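Local coordinates for ribosomal RNA small subunit methyltransferase E (Legionella pneumophila, PDB 5O95), which probably methylates the N3 position of uridine 1498 in 16S ribosomal RNA, with S-adenosyl-L-methionine as the methyl donor, at residues 170-175 with 190-195. Sequence-based numbering, arbitrary orientation.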
ATOM      1  N   LEU B 170       4.999  23.268   3.003  1.00 20.38           N
ATOM      2  CA  LEU B 170       5.415  22.322   4.026  1.00 23.19           C
ATOM      3  C   LEU B 170       6.363  21.328   3.377  1.00 28.52           C
ATOM      4  O   LEU B 170       6.070  20.801   2.300  1.00 21.00           O
ATOM      5  CB  LEU B 170       4.199  21.591   4.599  1.00 22.40           C
ATOM      6  CG  LEU B 170       4.488  20.483   5.622  1.00 29.17           C
ATOM      7  CD1 LEU B 170       5.184  21.046   6.864  1.00 35.30           C
ATOM      8  CD2 LEU B 170       3.186  19.775   5.992  1.00 23.30           C
ATOM      9  N   LYS B 171       7.505  21.083   4.014  1.00 23.90           N
ATOM     10  CA  LYS B 171       8.534  20.235   3.429  1.00 21.18           C
ATOM     11  C   LYS B 171       8.934  19.184   4.454  1.00 19.97           C
ATOM     12  O   LYS B 171       9.405  19.523   5.543  1.00 19.23           O
ATOM     13  CB  LYS B 171       9.731  21.073   2.974  1.00 20.12           C
ATOM     14  CG  LYS B 171       9.365  22.060   1.865  1.00 21.33           C
ATOM     15  CD  LYS B 171      10.550  22.865   1.351  1.00 35.27           C
ATOM     16  CE  LYS B 171      10.955  23.956   2.324  1.00 37.23           C
ATOM     17  NZ  LYS B 171      11.804  25.006   1.657  1.00 33.39           N
ATOM     18  N   LEU B 172       8.700  17.920   4.115  1.00 19.06           N
ATOM     19  CA  LEU B 172       8.898  16.823   5.044  1.00 20.06           C
ATOM     20  C   LEU B 172       9.834  15.784   4.448  1.00 17.70           C
ATOM     21  O   LEU B 172       9.899  15.589   3.233  1.00 20.34           O
ATOM     22  CB  LEU B 172       7.573  16.152   5.373  1.00 19.10           C
ATOM     23  CG  LEU B 172       6.523  17.075   5.966  1.00 20.69           C
ATOM     24  CD1 LEU B 172       5.201  16.306   6.058  1.00 25.26           C
ATOM     25  CD2 LEU B 172       6.941  17.573   7.328  1.00 20.09           C
ATOM     26  N   ILE B 173      10.562  15.101   5.324  1.00 18.35           N
ATOM     27  CA  ILE B 173      11.415  14.000   4.908  1.00 17.23           C
ATOM     28  C   ILE B 173      11.200  12.857   5.889  1.00 21.06           C
ATOM     29  O   ILE B 173      11.177  13.072   7.103  1.00 20.82           O
ATOM     30  CB  ILE B 173      12.893  14.440   4.825  1.00 21.79           C
ATOM     31  CG1 ILE B 173      13.799  13.283   4.393  1.00 21.89           C
ATOM     32  CG2 ILE B 173      13.338  15.103   6.123  1.00 21.05           C
ATOM     33  CD1 ILE B 173      15.174  13.764   3.965  1.00 20.14           C
ATOM     34  N   LEU B 174      11.004  11.650   5.361  0.52 18.42           N
ATOM     35  CA  LEU B 174      10.897  10.462   6.206  0.52 17.39           C
ATOM     36  C   LEU B 174      12.283  10.101   6.714  0.52 22.86           C
ATOM     37  O   LEU B 174      13.091   9.510   5.995  0.52 23.59           O
ATOM     38  CB  LEU B 174      10.282   9.301   5.436  0.52 17.70           C
ATOM     39  CG  LEU B 174       8.759   9.269   5.378  0.52 29.18           C
ATOM     40  CD1 LEU B 174       8.308   8.026   4.649  0.52 21.29           C
ATOM     41  CD2 LEU B 174       8.197   9.289   6.791  0.52 45.13           C
ATOM     42  N   HIS B 175      12.560  10.456   7.969  1.00 22.59           N
ATOM     43  CA  HIS B 175      13.854  10.173   8.575  1.00 22.48           C
ATOM     44  C   HIS B 175      13.682  10.177  10.082  1.00 22.30           C
ATOM     45  O   HIS B 175      12.996  11.060  10.613  1.00 24.91           O
ATOM     46  CB  HIS B 175      14.900  11.214   8.161  1.00 23.66           C
ATOM     47  CG  HIS B 175      16.301  10.839   8.537  1.00 24.23           C
ATOM     48  ND1 HIS B 175      17.024  11.524   9.489  1.00 32.83           N
ATOM     49  CD2 HIS B 175      17.101   9.836   8.105  1.00 29.06           C
ATOM     50  CE1 HIS B 175      18.213  10.963   9.624  1.00 35.28           C
ATOM     51  NE2 HIS B 175      18.286   9.936   8.795  1.00 33.58           N
ATOM     52  N   PRO B 190      -1.809  24.795   0.946  1.00 27.88           N
ATOM     53  CA  PRO B 190      -1.840  24.325  -0.447  1.00 27.40           C
ATOM     54  C   PRO B 190      -1.097  23.032  -0.762  1.00 26.65           C
ATOM     55  O   PRO B 190      -1.641  22.189  -1.480  1.00 25.18           O
ATOM     56  CB  PRO B 190      -1.194  25.482  -1.224  1.00 25.07           C
ATOM     57  CG  PRO B 190      -0.267  26.129  -0.231  1.00 35.43           C
ATOM     58  CD  PRO B 190      -0.918  25.957   1.128  1.00 26.12           C
ATOM     59  N   ASP B 191       0.127  22.874  -0.262  1.00 28.56           N
ATOM     60  CA  ASP B 191       0.995  21.859  -0.828  1.00 25.22           C
ATOM     61  C   ASP B 191       2.003  21.356   0.194  1.00 27.14           C
ATOM     62  O   ASP B 191       2.241  21.971   1.236  1.00 28.80           O
ATOM     63  CB  ASP B 191       1.701  22.352  -2.100  1.00 21.63           C
ATOM     64  CG  ASP B 191       2.448  23.666  -1.901  1.00 26.54           C
ATOM     65  OD1 ASP B 191       2.545  24.160  -0.763  1.00 38.28           O
ATOM     66  OD2 ASP B 191       2.948  24.208  -2.906  1.00 32.25           O
ATOM     67  N   VAL B 192       2.594  20.217  -0.137  1.00 18.07           N
ATOM     68  CA  VAL B 192       3.593  19.586   0.717  1.00 17.76           C
ATOM     69  C   VAL B 192       4.564  18.836  -0.180  1.00 24.70           C
ATOM     70  O   VAL B 192       4.154  18.179  -1.142  1.00 22.18           O
ATOM     71  CB  VAL B 192       2.927  18.679   1.779  1.00 23.49           C
ATOM     72  CG1 VAL B 192       2.012  17.665   1.137  1.00 30.59           C
ATOM     73  CG2 VAL B 192       3.978  17.980   2.645  1.00 21.78           C
ATOM     74  N   ALA B 193       5.856  18.958   0.127  1.00 22.06           N
ATOM     75  CA  ALA B 193       6.895  18.154  -0.505  1.00 18.85           C
ATOM     76  C   ALA B 193       7.292  17.079   0.492  1.00 21.61           C
ATOM     77  O   ALA B 193       7.464  17.368   1.678  1.00 22.21           O
ATOM     78  CB  ALA B 193       8.112  19.002  -0.882  1.00 22.43           C
ATOM     79  N   LEU B 194       7.359  15.839   0.025  1.00 18.84           N
ATOM     80  CA  LEU B 194       7.700  14.704   0.876  1.00 17.64           C
ATOM     81  C   LEU B 194       8.816  13.919   0.216  1.00 19.88           C
ATOM     82  O   LEU B 194       8.648  13.420  -0.901  1.00 19.02           O
ATOM     83  CB  LEU B 194       6.484  13.789   1.045  1.00 21.00           C
ATOM     84  CG  LEU B 194       6.703  12.461   1.756  1.00 26.74           C
ATOM     85  CD1 LEU B 194       7.039  12.703   3.215  1.00 27.90           C
ATOM     86  CD2 LEU B 194       5.451  11.600   1.585  1.00 27.68           C
ATOM     87  N   ILE B 195       9.933  13.780   0.927  1.00 17.02           N
ATOM     88  CA  ILE B 195      11.072  12.986   0.483  1.00 18.81           C
ATOM     89  C   ILE B 195      11.007  11.625   1.163  1.00 22.03           C
ATOM     90  O   ILE B 195      11.017  11.539   2.396  1.00 20.04           O
ATOM     91  CB  ILE B 195      12.398  13.679   0.826  1.00 20.92           C
ATOM     92  CG1 ILE B 195      12.515  15.001   0.069  1.00 22.96           C
ATOM     93  CG2 ILE B 195      13.571  12.767   0.452  1.00 19.21           C
ATOM     94  CD1 ILE B 195      13.755  15.778   0.393  1.00 23.11           C
TER
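Val192 meets two leucines of strand 170-174 through one methyl, CG2. A chi1 of 54° puts Val192 CG1 between the backbone N and the carbonyl carbon, which leaves Val192 CG2 anti to N, 3.9 Å from Leu170 CD2 and 4.0 Å from Leu172 CD1. Leu170 runs side by side with Val192 and points the same way, whereas Leu172 crosses it obliquely. Further along this face, Leu194 CD1 sits 4.1 Å from Leu172 CB, and Leu238 of helix 227-242 touches Leu172 and Leu194. The segment axes lie 16° from parallel, and four backbone hydrogen bonds join the strands, from Ala193 N to Leu170 O (2.9 Å) through to Leu174 N to Ile195 O (3.0 Å, 171° at the hydrogen). Strands 170-174 and 191-196 are inner neighbours in the six-stranded parallel sheet of the SPOUT-type methyltransferase domain, between strands 82-88 and 216-218. On the other face Ile173 and Ile195 cross: with Ile173 CG1 anti to its backbone N, CG1 comes 3.9 Å from Ile195 CB, and Ile173 CD1 reaches Ile195 CG2 at 4.0 Å. Phe162 and Val163 of helix 159-165 pack on Ile195. At the C-terminal end of strand 170-174, Leu174 belongs with Leu220 to the S-adenosyl-L-methionine site.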